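Local coordinates for putative peptide binding protein (Ruminococcus gnavus, PDB 3NOH) that is of unknown molecular function but probably binds a peptide, at residues Y71-I74 against R75-D78. Residues are numbered along the deposited sequence; the frame is centred on the assembly and turned at random. Where two conformers were deposited one is given.
Sequences YALI and RYAD
Asp78 N reaches the carbonyl O of Ile74 at 2.8 Å, one of four successive i to i+4 bonds that wind this first part of the alpha-helix 71-86. The helix is the crossover of a beta-alpha-beta unit between the parallel strands 61-67 and 90-96, and it packs against the sheet along one side. One residue earlier, Ala77 N meets Leu73 O at 2.8 Å, while the methyl CB of Ala77 sits against the same oxygen at 3.2 Å. Just ahead of the helix, Asp70 OD1 accepts a bond from Leu73 N.

On the buried side, Leu73 and Tyr76 run side by side in the same direction. Both swing CG away from the backbone N (chi1 -162° and 169°), which brings Leu73 CD1 to 3.8 Å from Tyr76 CD2 at an oblique approach to the ring. Leu114 and Met138 touch both side chains, and Leu19 closes on Tyr76 and Ala72.

Arg75 takes another course: CG lies beside its own N (chi1 -80°), 3.6 Å from Tyr71 O. In the conformer given, bends at chi2 and chi3 then carry NH1 to within 3.7 Å of Ala72 CA. The guanidinium finds its polar partner elsewhere, with NH1 bonded to Ala17 O; a sulfate, probably from the crystallisation liquor, lies beside NH2 at a spacing too short to be trusted in detail. One turn beyond Ile74, exposed Asp78 lies alongside it, the carboxylate oxygen OD2 standing 3.8 Å from the branch methyl CG2 of the Ile74 conformer given.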
ATOM      1  N   TYR A  71      -6.665  -2.320 -13.223  1.00 25.04           N
ATOM      2  CA  TYR A  71      -7.982  -2.754 -12.747  1.00 24.87           C
ATOM      3  C   TYR A  71      -7.910  -3.910 -11.769  1.00 28.39           C
ATOM      4  O   TYR A  71      -8.661  -3.950 -10.778  1.00 27.91           O
ATOM      5  CB  TYR A  71      -8.883  -3.093 -13.920  1.00 29.18           C
ATOM      6  CG  TYR A  71      -8.954  -2.018 -14.985  1.00 26.16           C
ATOM      7  CD1 TYR A  71      -9.072  -0.673 -14.638  1.00 31.39           C
ATOM      8  CD2 TYR A  71      -8.952  -2.351 -16.337  1.00 33.09           C
ATOM      9  CE1 TYR A  71      -9.147   0.320 -15.604  1.00 31.31           C
ATOM     10  CE2 TYR A  71      -9.019  -1.361 -17.326  1.00 32.46           C
ATOM     11  CZ  TYR A  71      -9.112  -0.033 -16.951  1.00 36.64           C
ATOM     12  OH  TYR A  71      -9.172   0.957 -17.905  1.00 38.76           O
ATOM     13  N   ALA A  72      -7.001  -4.853 -12.029  1.00 26.90           N
ATOM     14  CA  ALA A  72      -6.810  -5.974 -11.143  1.00 27.60           C
ATOM     15  C   ALA A  72      -6.310  -5.497  -9.786  1.00 23.54           C
ATOM     16  O   ALA A  72      -6.761  -6.024  -8.765  1.00 26.68           O
ATOM     17  CB  ALA A  72      -5.827  -6.983 -11.710  1.00 28.92           C
ATOM     18  N   LEU A  73      -5.380  -4.551  -9.776  1.00 24.10           N
ATOM     19  CA  LEU A  73      -4.858  -4.013  -8.510  1.00 22.01           C
ATOM     20  C   LEU A  73      -5.898  -3.209  -7.719  1.00 25.41           C
ATOM     21  O   LEU A  73      -5.867  -3.221  -6.477  1.00 24.21           O
ATOM     22  CB  LEU A  73      -3.563  -3.214  -8.682  1.00 20.53           C
ATOM     23  CG  LEU A  73      -2.737  -2.987  -7.431  1.00 22.29           C
ATOM     24  CD1 LEU A  73      -2.332  -4.320  -6.682  1.00 22.40           C
ATOM     25  CD2 LEU A  73      -1.482  -2.141  -7.796  1.00 21.31           C
ATOM     26  N   ILE A  74      -6.798  -2.515  -8.424  1.00 22.31           N
ATOM     27  CA  ILE A  74      -7.872  -1.826  -7.701  0.50 23.09           C
ATOM     28  C   ILE A  74      -8.768  -2.873  -7.018  1.00 24.78           C
ATOM     29  O   ILE A  74      -9.136  -2.683  -5.853  1.00 23.83           O
ATOM     30  CB  ILE A  74      -8.727  -0.890  -8.586  0.50 23.02           C
ATOM     31  CG1 ILE A  74      -7.866   0.193  -9.229  0.50 23.55           C
ATOM     32  CG2 ILE A  74      -9.855  -0.238  -7.760  0.50 22.21           C
ATOM     33  CD1 ILE A  74      -8.584   0.849 -10.398  0.50 20.48           C
ATOM     34  N   ARG A  75      -9.109  -3.967  -7.717  1.00 22.80           N
ATOM     35  CA  ARG A  75      -9.899  -5.072  -7.135  0.50 25.50           C
ATOM     36  C   ARG A  75      -9.226  -5.601  -5.870  1.00 27.49           C
ATOM     37  O   ARG A  75      -9.871  -5.760  -4.806  1.00 27.43           O
ATOM     38  CB  ARG A  75     -10.057  -6.229  -8.121  0.50 29.08           C
ATOM     39  CG  ARG A  75     -11.119  -6.063  -9.174  0.50 38.02           C
ATOM     40  CD  ARG A  75     -11.757  -7.419  -9.597  0.50 44.93           C
ATOM     41  NE  ARG A  75     -10.819  -8.531  -9.756  0.50 47.86           N
ATOM     42  CZ  ARG A  75      -9.996  -8.688 -10.789  0.50 42.74           C
ATOM     43  NH1 ARG A  75      -9.960  -7.787 -11.765  0.50 42.75           N
ATOM     44  NH2 ARG A  75      -9.191  -9.735 -10.837  0.50 43.74           N
ATOM     45  N   TYR A  76      -7.922  -5.882  -5.987  1.00 26.73           N
ATOM     46  CA  TYR A  76      -7.072  -6.365  -4.870  1.00 27.86           C
ATOM     47  C   TYR A  76      -7.086  -5.351  -3.699  1.00 25.68           C
ATOM     48  O   TYR A  76      -7.292  -5.736  -2.534  1.00 26.16           O
ATOM     49  CB  TYR A  76      -5.616  -6.607  -5.337  1.00 26.77           C
ATOM     50  CG  TYR A  76      -4.674  -6.847  -4.194  1.00 28.31           C
ATOM     51  CD1 TYR A  76      -4.528  -8.127  -3.647  1.00 29.75           C
ATOM     52  CD2 TYR A  76      -3.979  -5.791  -3.602  1.00 27.60           C
ATOM     53  CE1 TYR A  76      -3.677  -8.342  -2.503  1.00 34.44           C
ATOM     54  CE2 TYR A  76      -3.140  -6.005  -2.481  1.00 28.45           C
ATOM     55  CZ  TYR A  76      -3.006  -7.270  -1.954  1.00 31.49           C
ATOM     56  OH  TYR A  76      -2.173  -7.428  -0.865  1.00 37.47           O
ATOM     57  N   ALA A  77      -6.911  -4.080  -4.038  1.00 25.98           N
ATOM     58  CA  ALA A  77      -6.844  -3.006  -3.052  1.00 22.90           C
ATOM     59  C   ALA A  77      -8.172  -2.869  -2.290  1.00 21.99           C
ATOM     60  O   ALA A  77      -8.197  -2.741  -1.048  1.00 24.54           O
ATOM     61  CB  ALA A  77      -6.462  -1.680  -3.745  1.00 20.89           C
ATOM     62  N   ASP A  78      -9.266  -2.947  -3.021  1.00 22.86           N
ATOM     63  CA  ASP A  78     -10.595  -2.812  -2.404  1.00 22.59           C
ATOM     64  C   ASP A  78     -10.807  -3.962  -1.379  1.00 25.02           C
ATOM     65  O   ASP A  78     -11.392  -3.766  -0.323  1.00 27.02           O
ATOM     66  CB  ASP A  78     -11.722  -2.757  -3.434  1.00 23.77           C
ATOM     67  CG  ASP A  78     -11.782  -1.438  -4.232  1.00 25.61           C
ATOM     68  OD1 ASP A  78     -11.149  -0.455  -3.813  1.00 26.55           O
ATOM     69  OD2 ASP A  78     -12.491  -1.443  -5.248  1.00 30.17           O
TER